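Local atomic coordinates of aspartate--tRNA(Asp/Asn) ligase (Sulfolobus tokodaii, PDB entry 1WYD), a protein that probably charges both tRNA(Asp) and tRNA(Asn) with L-aspartate, first activating the amino acid with ATP to form Asp-AMP. Residues Trp21-His26 with Ile37-Asp41; Gly46-Val50 with Glu86-Ile92. All coordinates share one frame. Residue numbers count along the deposited sequence, not the author numbering.

How the contacts relate
Both contacts belong to one OB-fold barrel, which probably reads the tRNA anticodon, as in other class II aspartyl enzymes. Contact 1 is its first hairpin, antiparallel; contact 2 pairs its third and fifth strands in parallel. Their centres lie about 10 Å apart, and neighbouring strands 34-41 and 44-50 join them: Ile37 O to Val48 N is 2.7 Å and Leu39 O to Gly46 N 2.9 Å, both probable hydrogen bonds. Trp21 CE3 packs 3.7 Å from Leu87 CD1. Both are largely buried, but contact 1 covers more surface (589 against 397 Å²), adds side-chain hydrogen bonds across its strands and meets the second subunit. Contact 2 combines a backbone ladder and aliphatic packing with a partly exposed outer face.

Contact 1 of 2, residues Trp21-His26 with Ile37-Asp41; sequences WAGWVH and IILRD
The first hairpin of an OB-fold barrel pairs strand 21-26 with 37-41; the strongly coiled segments approach to 4.5 Å at an angle of 120°. Trp24 and Arg40 form an antiparallel hydrogen-bonded pair (Trp24 N to Arg40 O and Arg40 N to Trp24 O, both 2.7 Å), Val25 and Leu39 the non-hydrogen-bonded pair next to it, and His26 N reaches Ile38 O at 2.8 Å. Gly23 CA (phi 160°, psi -155°) lies 3.3 Å from Arg40 O, where a CB would clash. Leu39 (chi1 t, chi2 p) brings CD2 to 3.7 Å from Trp21 CB (Trp21 chi1 m, chi2 near -7°) and CD1 to 3.6 Å from Gly23 C. On the Trp24-Arg40 face, Trp24 (chi1 m, chi2 -87°) has its CB over the Arg40 guanidinium, 3.7 Å from NH1, and its NE1 bonds Gly390 O of the second subunit. Asp41 (chi1 p) turns OD2 to Thr43; a water accepts from Ala22 N (3.2 Å) and donates to Asp41 OD1 (2.6 Å). Arg40, t at chi1 and chi2 with chi3 near -25°, salt-bridges Glu66 and presents two donors to His26 (chi1 t, chi2 83°): Arg40 NE lies 3.1 Å and NH2 3.3 Å from His26 ND1.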
loop_
_atom_site.group_PDB
_atom_site.type_symbol
_atom_site.label_atom_id
_atom_site.label_comp_id
_atom_site.label_asym_id
_atom_site.label_seq_id
_atom_site.Cartn_x
_atom_site.Cartn_y
_atom_site.Cartn_z
ATOM N N TRP B 21 -22.587 6.318 24.215
ATOM C CA TRP B 21 -21.255 5.774 23.996
ATOM C C TRP B 21 -21.350 4.313 23.611
ATOM O O TRP B 21 -22.304 3.618 24.030
ATOM C CB TRP B 21 -20.412 5.894 25.252
ATOM C CG TRP B 21 -19.828 7.239 25.438
ATOM C CD1 TRP B 21 -19.867 8.268 24.562
ATOM C CD2 TRP B 21 -19.106 7.712 26.584
ATOM N NE1 TRP B 21 -19.205 9.355 25.076
ATOM C CE2 TRP B 21 -18.744 9.047 26.326
ATOM C CE3 TRP B 21 -18.735 7.140 27.814
ATOM C CZ2 TRP B 21 -18.036 9.823 27.238
ATOM C CZ3 TRP B 21 -18.031 7.903 28.716
ATOM C CH2 TRP B 21 -17.683 9.234 28.430
ATOM N N ALA B 22 -20.382 3.845 22.811
ATOM C CA ALA B 22 -20.199 2.396 22.611
ATOM C C ALA B 22 -18.731 2.003 22.733
ATOM O O ALA B 22 -17.825 2.801 22.428
ATOM C CB ALA B 22 -20.781 1.922 21.278
ATOM N N GLY B 23 -18.491 0.784 23.193
ATOM C CA GLY B 23 -17.124 0.335 23.298
ATOM C C GLY B 23 -16.895 -0.815 24.234
ATOM O O GLY B 23 -17.793 -1.598 24.497
ATOM N N TRP B 24 -15.662 -0.885 24.727
ATOM C CA TRP B 24 -15.163 -1.980 25.535
ATOM C C TRP B 24 -15.080 -1.613 27.012
ATOM O O TRP B 24 -14.622 -0.532 27.393
ATOM C CB TRP B 24 -13.776 -2.403 25.026
ATOM C CG TRP B 24 -13.794 -3.160 23.732
ATOM C CD1 TRP B 24 -13.943 -4.523 23.570
ATOM C CD2 TRP B 24 -13.702 -2.614 22.420
ATOM N NE1 TRP B 24 -13.932 -4.849 22.231
ATOM C CE2 TRP B 24 -13.795 -3.704 21.497
ATOM C CE3 TRP B 24 -13.525 -1.321 21.911
ATOM C CZ2 TRP B 24 -13.693 -3.533 20.120
ATOM C CZ3 TRP B 24 -13.446 -1.152 20.522
ATOM C CH2 TRP B 24 -13.523 -2.248 19.650
ATOM N N VAL B 25 -15.543 -2.534 27.837
ATOM C CA VAL B 25 -15.314 -2.509 29.267
ATOM C C VAL B 25 -13.821 -2.638 29.559
ATOM O O VAL B 25 -13.272 -3.742 29.595
ATOM C CB VAL B 25 -16.093 -3.635 29.946
ATOM C CG1 VAL B 25 -15.771 -3.707 31.456
ATOM C CG2 VAL B 25 -17.628 -3.450 29.693
ATOM N N HIS B 26 -13.182 -1.487 29.794
ATOM C CA HIS B 26 -11.767 -1.420 30.168
ATOM C C HIS B 26 -11.465 -1.793 31.635
ATOM O O HIS B 26 -10.508 -2.532 31.915
ATOM C CB HIS B 26 -11.256 -0.001 29.895
ATOM C CG HIS B 26 -9.771 0.104 29.871
ATOM N ND1 HIS B 26 -9.027 -0.196 28.752
ATOM C CD2 HIS B 26 -8.889 0.466 30.830
ATOM C CE1 HIS B 26 -7.747 -0.021 29.028
ATOM N NE2 HIS B 26 -7.637 0.367 30.280
ATOM N N ILE B 37 -17.453 2.286 35.482
ATOM C CA ILE B 37 -16.946 1.596 34.307
ATOM C C ILE B 37 -16.045 2.519 33.523
ATOM O O ILE B 37 -16.519 3.517 33.010
ATOM C CB ILE B 37 -18.114 1.117 33.393
ATOM C CG1 ILE B 37 -19.226 0.452 34.207
ATOM C CG2 ILE B 37 -17.589 0.158 32.338
ATOM C CD1 ILE B 37 -20.431 0.107 33.386
ATOM N N ILE B 38 -14.745 2.199 33.435
ATOM C CA ILE B 38 -13.913 2.838 32.439
ATOM C C ILE B 38 -14.223 2.125 31.103
ATOM O O ILE B 38 -14.030 0.906 30.948
ATOM C CB ILE B 38 -12.388 2.817 32.788
ATOM C CG1 ILE B 38 -12.058 3.371 34.181
ATOM C CG2 ILE B 38 -11.562 3.569 31.734
ATOM C CD1 ILE B 38 -12.748 4.659 34.598
ATOM N N LEU B 39 -14.753 2.896 30.163
ATOM C CA LEU B 39 -15.063 2.412 28.834
ATOM C C LEU B 39 -13.969 2.834 27.872
ATOM O O LEU B 39 -13.331 3.888 28.065
ATOM C CB LEU B 39 -16.425 2.947 28.378
ATOM C CG LEU B 39 -16.993 2.448 27.056
ATOM C CD1 LEU B 39 -17.561 1.039 27.203
ATOM C CD2 LEU B 39 -18.076 3.420 26.619
ATOM N N ARG B 40 -13.731 2.009 26.847
ATOM C CA ARG B 40 -12.720 2.294 25.815
ATOM C C ARG B 40 -13.347 2.229 24.440
ATOM O O ARG B 40 -14.100 1.298 24.149
ATOM C CB ARG B 40 -11.585 1.270 25.858
ATOM C CG ARG B 40 -10.466 1.622 24.910
ATOM C CD ARG B 40 -9.497 0.514 24.594
ATOM N NE ARG B 40 -9.495 -0.442 25.675
ATOM C CZ ARG B 40 -9.861 -1.715 25.523
ATOM N NH1 ARG B 40 -10.182 -2.164 24.317
ATOM N NH2 ARG B 40 -9.874 -2.513 26.590
ATOM N N ASP B 41 -13.036 3.215 23.612
ATOM C CA ASP B 41 -13.415 3.271 22.201
ATOM C C ASP B 41 -12.190 3.759 21.471
ATOM O O ASP B 41 -11.144 3.967 22.106
ATOM C CB ASP B 41 -14.696 4.108 21.930
ATOM C CG ASP B 41 -14.479 5.654 21.989
ATOM O OD1 ASP B 41 -15.503 6.382 21.966
ATOM O OD2 ASP B 41 -13.376 6.236 22.037
HETATM O O HOH W 1 -18.043 5.916 22.148
#

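Contact 2 of 2, residues Gly46-Val50 with Glu86-Ile92; sequences GQVVV and ELHAEEI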
loop_
_atom_site.group_PDB
_atom_site.type_symbol
_atom_site.label_atom_id
_atom_site.label_comp_id
_atom_site.label_asym_id
_atom_site.label_seq_id
_atom_site.Cartn_x
_atom_site.Cartn_y
_atom_site.Cartn_z
ATOM N N GLY B 46 -13.160 6.774 28.568
ATOM C CA GLY B 46 -14.075 7.552 29.362
ATOM C C GLY B 46 -14.409 6.891 30.686
ATOM O O GLY B 46 -13.976 5.778 30.962
ATOM N N GLN B 47 -15.189 7.588 31.507
ATOM C CA GLN B 47 -15.619 7.094 32.819
ATOM C C GLN B 47 -17.126 7.106 32.819
ATOM O O GLN B 47 -17.728 8.140 32.551
ATOM C CB GLN B 47 -15.095 8.014 33.942
ATOM C CG GLN B 47 -15.483 7.635 35.372
ATOM C CD GLN B 47 -14.715 8.453 36.420
ATOM O OE1 GLN B 47 -15.260 9.404 37.009
ATOM N NE2 GLN B 47 -13.453 8.081 36.656
ATOM N N VAL B 48 -17.742 5.968 33.101
ATOM C CA VAL B 48 -19.176 5.953 33.276
ATOM C C VAL B 48 -19.518 5.552 34.700
ATOM O O VAL B 48 -18.811 4.761 35.320
ATOM C CB VAL B 48 -19.980 5.173 32.124
ATOM C CG1 VAL B 48 -19.077 4.681 31.012
ATOM C CG2 VAL B 48 -20.933 4.064 32.633
ATOM N N VAL B 49 -20.591 6.134 35.218
ATOM C CA VAL B 49 -21.093 5.833 36.552
ATOM C C VAL B 49 -22.501 5.202 36.457
ATOM O O VAL B 49 -23.322 5.584 35.624
ATOM C CB VAL B 49 -21.069 7.105 37.470
ATOM C CG1 VAL B 49 -21.172 6.738 38.962
ATOM C CG2 VAL B 49 -19.803 7.924 37.244
ATOM N N VAL B 50 -22.733 4.196 37.289
ATOM C CA VAL B 50 -24.036 3.566 37.430
ATOM C C VAL B 50 -24.324 3.592 38.917
ATOM O O VAL B 50 -23.728 2.822 39.677
ATOM C CB VAL B 50 -24.048 2.077 36.960
ATOM C CG1 VAL B 50 -25.438 1.662 36.532
ATOM C CG2 VAL B 50 -23.054 1.826 35.835
ATOM N N GLU B 86 -17.974 12.723 32.915
ATOM C CA GLU B 86 -18.365 11.347 33.107
ATOM C C GLU B 86 -19.808 11.189 32.625
ATOM O O GLU B 86 -20.575 12.153 32.604
ATOM C CB GLU B 86 -18.225 10.921 34.578
ATOM C CG GLU B 86 -18.518 12.002 35.601
ATOM C CD GLU B 86 -18.766 11.451 36.993
ATOM O OE1 GLU B 86 -17.823 10.877 37.604
ATOM O OE2 GLU B 86 -19.916 11.603 37.476
ATOM N N LEU B 87 -20.146 9.956 32.238
ATOM C CA LEU B 87 -21.455 9.568 31.748
ATOM C C LEU B 87 -22.188 8.861 32.863
ATOM O O LEU B 87 -21.678 7.888 33.413
ATOM C CB LEU B 87 -21.282 8.581 30.599
ATOM C CG LEU B 87 -22.145 8.635 29.334
ATOM C CD1 LEU B 87 -22.278 7.269 28.779
ATOM C CD2 LEU B 87 -23.490 9.251 29.584
ATOM N N HIS B 88 -23.389 9.329 33.192
ATOM C CA HIS B 88 -24.180 8.709 34.245
ATOM C C HIS B 88 -25.132 7.740 33.581
ATOM O O HIS B 88 -26.065 8.147 32.909
ATOM C CB HIS B 88 -24.903 9.775 35.079
ATOM C CG HIS B 88 -24.010 10.463 36.073
ATOM N ND1 HIS B 88 -24.490 11.059 37.222
ATOM C CD2 HIS B 88 -22.663 10.643 36.093
ATOM C CE1 HIS B 88 -23.483 11.578 37.902
ATOM N NE2 HIS B 88 -22.363 11.337 37.242
ATOM N N ALA B 89 -24.887 6.450 33.737
ATOM C CA ALA B 89 -25.570 5.482 32.890
ATOM C C ALA B 89 -27.067 5.370 33.198
ATOM O O ALA B 89 -27.472 5.388 34.381
ATOM C CB ALA B 89 -24.900 4.141 32.980
ATOM N N GLU B 90 -27.881 5.257 32.144
ATOM C CA GLU B 90 -29.313 5.000 32.298
ATOM C C GLU B 90 -29.688 3.650 31.690
ATOM O O GLU B 90 -30.595 2.953 32.171
ATOM C CB GLU B 90 -30.151 6.115 31.654
ATOM C CG GLU B 90 -29.890 7.517 32.206
ATOM C CD GLU B 90 -30.591 7.805 33.538
ATOM O OE1 GLU B 90 -31.788 7.460 33.701
ATOM O OE2 GLU B 90 -29.939 8.392 34.435
ATOM N N GLU B 91 -28.979 3.291 30.620
ATOM C CA GLU B 91 -29.222 2.043 29.902
ATOM C C GLU B 91 -27.924 1.523 29.314
ATOM O O GLU B 91 -27.155 2.299 28.732
ATOM C CB GLU B 91 -30.250 2.239 28.792
ATOM C CG GLU B 91 -30.870 0.941 28.305
ATOM C CD GLU B 91 -31.886 1.148 27.191
ATOM O OE1 GLU B 91 -32.522 0.156 26.783
ATOM O OE2 GLU B 91 -32.053 2.298 26.721
ATOM N N ILE B 92 -27.701 0.215 29.484
ATOM C CA ILE B 92 -26.548 -0.475 28.952
ATOM C C ILE B 92 -27.005 -1.730 28.204
ATOM O O ILE B 92 -27.779 -2.551 28.721
ATOM C CB ILE B 92 -25.519 -0.824 30.090
ATOM C CG1 ILE B 92 -24.791 0.441 30.595
ATOM C CG2 ILE B 92 -24.512 -1.935 29.647
ATOM C CD1 ILE B 92 -24.446 0.419 32.090
#
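Val48, Leu87, Ala89, Val50 and Ile92 make the apolar centre of this parallel strand pair. Val48 CB lies 4.0 Å from Leu87 CB, and Val48 CG2 also 4.0 Å from Ala89 CB. Val50 CG2 spans the gap between Ala89 CB (4.1 Å) and Ile92 CD1 (4.2 Å). Trp21 rests on Val48 and Leu87, while Val71 meets Leu87 and Ile92, so the cluster faces the inside of the barrel.

Segments 46-50 and 86-89 run at 29°, with Val48 opposite Leu87 and Val49 opposite His88. Their hydrogen bonds alternate: Leu87 N to Gln47 O at 3.0 Å, Val49 N to Leu87 O at 2.7 Å and Ala89 N to Val49 O at 2.6 Å. The strand then bends at Glu90, where Glu90 and Glu91 together lie across from Arg72 on strand 68-77, a classic beta bulge; Glu91 OE2 also salt-bridges Arg72, and the bend brings Ile92 back onto Val50.

On the other face Val49 CG2 packs 3.6 Å from Glu86 OE1 and 4.1 Å from His88 CD2. His88 NE2 donates a very short bond, 2.5 Å, to Glu86 OE2. Parallel pairing of the third and fifth strands is characteristic of the OB-fold and helps close its barrel; here main-chain bonds and aliphatic contacts make the join, and the ionisable groups stay on the outward face, partly exposed at Glu86 and His88 and open at the Glu90-Glu91 bulge.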